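Local coordinates for protein diol-dehydratase (Roseburia inulinivorans, PDB 5I2A) that dehydrates 1,2-propanediol as a B12-independent, glycyl radical-type diol dehydratase, at residues Phe57-Leu61 and Val275-Glu279; Ala32-Leu36 and Lys62-Ile66. All coordinates share one frame; numbering follows the deposited sequence.

Interaction 1: residues Phe57-Leu61 and Val275-Glu279; sequences FEHIL and VLQIE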
loop_
_atom_site.group_PDB
_atom_site.type_symbol
_atom_site.label_atom_id
_atom_site.label_comp_id
_atom_site.label_asym_id
_atom_site.label_seq_id
_atom_site.Cartn_x
_atom_site.Cartn_y
_atom_site.Cartn_z
ATOM N N PHE A 57 18.081 -5.523 4.848
ATOM C CA PHE A 57 18.536 -5.892 6.192
ATOM C C PHE A 57 19.549 -7.024 6.058
ATOM O O PHE A 57 20.608 -6.999 6.667
ATOM C CB PHE A 57 17.344 -6.302 7.060
ATOM C CG PHE A 57 17.663 -6.565 8.521
ATOM C CD1 PHE A 57 18.314 -5.623 9.301
ATOM C CD2 PHE A 57 17.228 -7.740 9.129
ATOM C CE1 PHE A 57 18.556 -5.858 10.652
ATOM C CE2 PHE A 57 17.453 -7.977 10.479
ATOM C CZ PHE A 57 18.116 -7.032 11.240
ATOM N N GLU A 58 19.224 -8.001 5.221
ATOM C CA GLU A 58 20.147 -9.089 4.942
ATOM C C GLU A 58 21.472 -8.573 4.369
ATOM O O GLU A 58 22.539 -8.961 4.829
ATOM C CB GLU A 58 19.504 -10.087 3.990
ATOM C CG GLU A 58 20.446 -11.131 3.395
ATOM C CD GLU A 58 19.723 -11.987 2.362
ATOM O OE1 GLU A 58 19.367 -11.446 1.307
ATOM O OE2 GLU A 58 19.478 -13.175 2.617
ATOM N N HIS A 59 21.396 -7.681 3.389
ATOM C CA HIS A 59 22.595 -7.187 2.731
ATOM C C HIS A 59 23.440 -6.349 3.684
ATOM O O HIS A 59 24.666 -6.403 3.641
ATOM C CB HIS A 59 22.234 -6.367 1.503
ATOM C CG HIS A 59 23.394 -6.091 0.599
ATOM N ND1 HIS A 59 24.096 -7.092 -0.035
ATOM C CD2 HIS A 59 23.949 -4.926 0.195
ATOM C CE1 HIS A 59 25.046 -6.554 -0.779
ATOM N NE2 HIS A 59 24.974 -5.242 -0.660
ATOM N N ILE A 60 22.780 -5.566 4.531
ATOM C CA ILE A 60 23.478 -4.763 5.518
ATOM C C ILE A 60 24.202 -5.675 6.522
ATOM O O ILE A 60 25.374 -5.483 6.784
ATOM C CB ILE A 60 22.519 -3.800 6.261
ATOM C CG1 ILE A 60 21.994 -2.724 5.318
ATOM C CG2 ILE A 60 23.220 -3.143 7.434
ATOM C CD1 ILE A 60 20.688 -2.119 5.751
ATOM N N LEU A 61 23.525 -6.684 7.056
ATOM C CA LEU A 61 24.139 -7.486 8.100
ATOM C C LEU A 61 25.251 -8.386 7.540
ATOM O O LEU A 61 26.179 -8.736 8.257
ATOM C CB LEU A 61 23.091 -8.324 8.838
ATOM C CG LEU A 61 22.086 -7.552 9.708
ATOM C CD1 LEU A 61 21.225 -8.513 10.512
ATOM C CD2 LEU A 61 22.768 -6.549 10.630
ATOM N N VAL A 275 20.766 -5.275 16.588
ATOM C CA VAL A 275 20.346 -5.333 15.187
ATOM C C VAL A 275 18.996 -4.647 14.961
ATOM O O VAL A 275 18.744 -4.156 13.871
ATOM C CB VAL A 275 20.273 -6.780 14.638
ATOM C CG1 VAL A 275 21.650 -7.436 14.681
ATOM C CG2 VAL A 275 19.203 -7.608 15.370
ATOM N N LEU A 276 18.147 -4.598 15.989
ATOM C CA LEU A 276 16.901 -3.843 15.904
ATOM C C LEU A 276 17.201 -2.404 15.501
ATOM O O LEU A 276 16.434 -1.794 14.769
ATOM C CB LEU A 276 16.132 -3.878 17.229
ATOM C CG LEU A 276 15.399 -5.188 17.544
ATOM C CD1 LEU A 276 14.892 -5.164 18.969
ATOM C CD2 LEU A 276 14.240 -5.437 16.563
ATOM N N GLN A 277 18.337 -1.884 15.963
ATOM C CA GLN A 277 18.696 -0.486 15.731
ATOM C C GLN A 277 19.586 -0.302 14.496
ATOM O O GLN A 277 19.942 0.817 14.128
ATOM C CB GLN A 277 19.349 0.089 16.996
ATOM C CG GLN A 277 18.325 0.070 18.150
ATOM C CD GLN A 277 18.845 0.611 19.442
ATOM O OE1 GLN A 277 18.836 1.815 19.665
ATOM N NE2 GLN A 277 19.278 -0.283 20.326
ATOM N N ILE A 278 19.911 -1.415 13.858
ATOM C CA ILE A 278 20.437 -1.410 12.504
ATOM C C ILE A 278 19.260 -1.465 11.511
ATOM O O ILE A 278 19.246 -0.745 10.526
ATOM C CB ILE A 278 21.398 -2.599 12.273
ATOM C CG1 ILE A 278 22.682 -2.417 13.093
ATOM C CG2 ILE A 278 21.731 -2.771 10.793
ATOM C CD1 ILE A 278 23.630 -3.615 12.992
ATOM N N GLU A 279 18.275 -2.311 11.798
ATOM C CA GLU A 279 17.100 -2.448 10.939
ATOM C C GLU A 279 16.385 -1.116 10.791
ATOM O O GLU A 279 15.983 -0.748 9.700
ATOM C CB GLU A 279 16.110 -3.500 11.478
ATOM C CG GLU A 279 14.962 -3.748 10.485
ATOM C CD GLU A 279 13.880 -4.700 10.991
ATOM O OE1 GLU A 279 13.613 -4.726 12.214
ATOM O OE2 GLU A 279 13.314 -5.427 10.140
#
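Phe57 packs its ring against Glu279 at the end of helix 262-279, with Phe57 CE1 3.5 Å from Glu279 CB. CG of Glu279 sits over one face, 4.3 Å from the centroid of the Phe57 ring and near the ring normal, a CH-pi contact. CD1 of Leu61 covers the opposite face near the rim. The ring also presents its edge to the backbone: Phe57 CE1 comes 3.6 Å from Val275 O, which lies near the ring plane and already accepts the amides of Ile278 and Glu279. Beyond it, Phe57 CZ meets Val275 CB at 4.0 Å. With CG anti to the backbone N (chi1 -174°), the Phe57 side chain reaches across to Glu279 and meets it nearly at a right angle. Next to the ring the contact is purely aliphatic. Ile278 meets Ile60 and Leu61, and more distantly the Phe57 ring: its CG2 touches Ile60 CG2 at 3.7 Å as the two side chains slide past each other in opposite directions, and its CD1 lies 3.9 Å from Leu61 CD2. All six touching residues are buried. The extended Glu279 chain lays its carboxylate over the same face of Phe57, the two planes 28° apart. In the second shell, the backbone amides of Phe526 (to OE2) and Glu527 (to OE1) hold this carboxylate, which probably helps keep the side chain over the ring. Arg33 in turn holds the carbonyl of Ile278. The short helical segments approach to 10.8 Å between axes at 121°, joining helices 49-63 and 262-279 within the pyruvate formate lyase-like part of the chain. Helix 200-233 packs on Phe57 and Leu61, helix 32-43 on Ile60, and helix 525-529 on Val275.

Interaction 2: residues Ala32-Leu36 and Lys62-Ile66; sequences ARAEL and KNLPI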
loop_
_atom_site.group_PDB
_atom_site.type_symbol
_atom_site.label_atom_id
_atom_site.label_comp_id
_atom_site.label_asym_id
_atom_site.label_seq_id
_atom_site.Cartn_x
_atom_site.Cartn_y
_atom_site.Cartn_z
ATOM N N ALA A 32 28.734 3.375 5.730
ATOM C CA ALA A 32 28.567 2.016 5.226
ATOM C C ALA A 32 27.091 1.565 5.123
ATOM O O ALA A 32 26.716 0.951 4.136
ATOM C CB ALA A 32 29.344 1.042 6.081
ATOM N N ARG A 33 26.271 1.843 6.133
ATOM C CA ARG A 33 24.868 1.408 6.080
ATOM C C ARG A 33 24.146 2.018 4.882
ATOM O O ARG A 33 23.408 1.334 4.178
ATOM C CB ARG A 33 24.103 1.767 7.363
ATOM C CG ARG A 33 22.714 1.108 7.433
ATOM C CD ARG A 33 21.910 1.512 8.682
ATOM N NE ARG A 33 20.574 0.918 8.648
ATOM C CZ ARG A 33 19.575 1.367 7.889
ATOM N NH1 ARG A 33 19.745 2.435 7.123
ATOM N NH2 ARG A 33 18.389 0.764 7.922
ATOM N N ALA A 34 24.357 3.310 4.672
ATOM C CA ALA A 34 23.674 4.019 3.600
ATOM C C ALA A 34 24.078 3.430 2.257
ATOM O O ALA A 34 23.247 3.251 1.375
ATOM C CB ALA A 34 23.982 5.502 3.659
ATOM N N GLU A 35 25.359 3.104 2.111
ATOM C CA GLU A 35 25.824 2.466 0.885
ATOM C C GLU A 35 25.179 1.095 0.687
ATOM O O GLU A 35 24.765 0.749 -0.414
ATOM C CB GLU A 35 27.349 2.327 0.891
ATOM C CG GLU A 35 28.043 3.666 0.739
ATOM C CD GLU A 35 29.554 3.552 0.671
ATOM O OE1 GLU A 35 30.113 2.580 1.202
ATOM O OE2 GLU A 35 30.174 4.444 0.068
ATOM N N LEU A 36 25.090 0.316 1.754
ATOM C CA LEU A 36 24.573 -1.033 1.634
ATOM C C LEU A 36 23.055 -1.083 1.405
ATOM O O LEU A 36 22.580 -1.922 0.646
ATOM C CB LEU A 36 24.953 -1.856 2.863
ATOM C CG LEU A 36 26.460 -2.143 2.981
ATOM C CD1 LEU A 36 26.796 -2.693 4.361
ATOM C CD2 LEU A 36 26.931 -3.099 1.881
ATOM N N LYS A 62 25.166 -8.743 6.262
ATOM C CA LYS A 62 26.210 -9.557 5.645
ATOM C C LYS A 62 27.495 -8.759 5.463
ATOM O O LYS A 62 28.575 -9.307 5.585
ATOM C CB LYS A 62 25.757 -10.115 4.292
ATOM C CG LYS A 62 25.019 -11.434 4.392
ATOM C CD LYS A 62 24.258 -11.786 3.109
ATOM C CE LYS A 62 25.178 -11.908 1.898
ATOM N NZ LYS A 62 24.397 -12.011 0.620
ATOM N N ASN A 63 27.378 -7.462 5.202
ATOM C CA ASN A 63 28.533 -6.685 4.751
ATOM C C ASN A 63 29.002 -5.541 5.634
ATOM O O ASN A 63 30.088 -5.015 5.424
ATOM C CB ASN A 63 28.249 -6.125 3.349
ATOM C CG ASN A 63 28.033 -7.232 2.325
ATOM O OD1 ASN A 63 28.973 -7.904 1.932
ATOM N ND2 ASN A 63 26.789 -7.439 1.914
ATOM N N LEU A 64 28.188 -5.140 6.603
ATOM C CA LEU A 64 28.557 -4.040 7.476
ATOM C C LEU A 64 29.863 -4.379 8.216
ATOM O O LEU A 64 30.000 -5.468 8.741
ATOM C CB LEU A 64 27.433 -3.757 8.463
ATOM C CG LEU A 64 27.366 -2.391 9.127
ATOM C CD1 LEU A 64 27.195 -1.272 8.088
ATOM C CD2 LEU A 64 26.227 -2.378 10.165
ATOM N N PRO A 65 30.836 -3.458 8.212
ATOM C CA PRO A 65 32.077 -3.737 8.944
ATOM C C PRO A 65 31.778 -4.054 10.406
ATOM O O PRO A 65 30.929 -3.402 11.025
ATOM C CB PRO A 65 32.873 -2.442 8.802
ATOM C CG PRO A 65 32.378 -1.860 7.480
ATOM C CD PRO A 65 30.888 -2.168 7.504
ATOM N N ILE A 66 32.428 -5.090 10.919
ATOM C CA ILE A 66 32.282 -5.457 12.310
ATOM C C ILE A 66 33.634 -5.315 12.995
ATOM O O ILE A 66 34.678 -5.266 12.334
ATOM C CB ILE A 66 31.756 -6.892 12.483
ATOM C CG1 ILE A 66 32.772 -7.899 11.934
ATOM C CG2 ILE A 66 30.374 -7.049 11.827
ATOM C CD1 ILE A 66 32.469 -9.316 12.337
#
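Leu36 and Leu64 mesh where helix 49-63 gives way to the loop that follows it. Leu64 is the first residue to leave helical geometry, and its CG stands anti to the backbone N (chi1 -159°), which swings CD1 back toward the 32-36 helix. That methyl meets three residues of the helix: Leu64 CD1 is 3.7 Å from Ala32 CB, 3.8 Å from the backbone Arg33 N and 4.0 Å from Leu36 CD1. Leu36 lays both branches against the helix end, CD1 lying 3.6 Å from Leu64 N and CD2 3.6 Å from Asn63 CB. On this packed side the buried guanidinium of Arg33 leads away from the contact, to Glu90. Toward the surface the contact thins. Pro65, an exposed residue, adds little more than its CD, 3.8 Å from Ala32 CB, and Asn63 offers its CB to Leu36 while its ND2 turns back to the carbonyl of His59 in its own helix. The junction between helix 32-43 and the end of helix 49-63 is therefore held by van der Waals packing of aliphatic groups on each other and on backbone, which is consistent with a fit by shape.

How the interactions relate
Interaction 1 is core and interaction 2 lies nearer the surface, yet both use helix 49-63: residues 57-61 face helix 262-279, while residues 62-66 carry the chain out of the helix past helix 32-43. Their centres are about 9 Å apart. Arg33 ties them directly, its NE lying 2.8 Å from Ile278 O in a probable hydrogen bond, and Ile60 CG1 packs on Leu36 CB. Apolar packing carries both contacts, but the buried one adds an aromatic ring and an acid whose carboxylate is met by backbone amides, whereas the outer one relies on small aliphatic groups beside an exposed asparagine and proline.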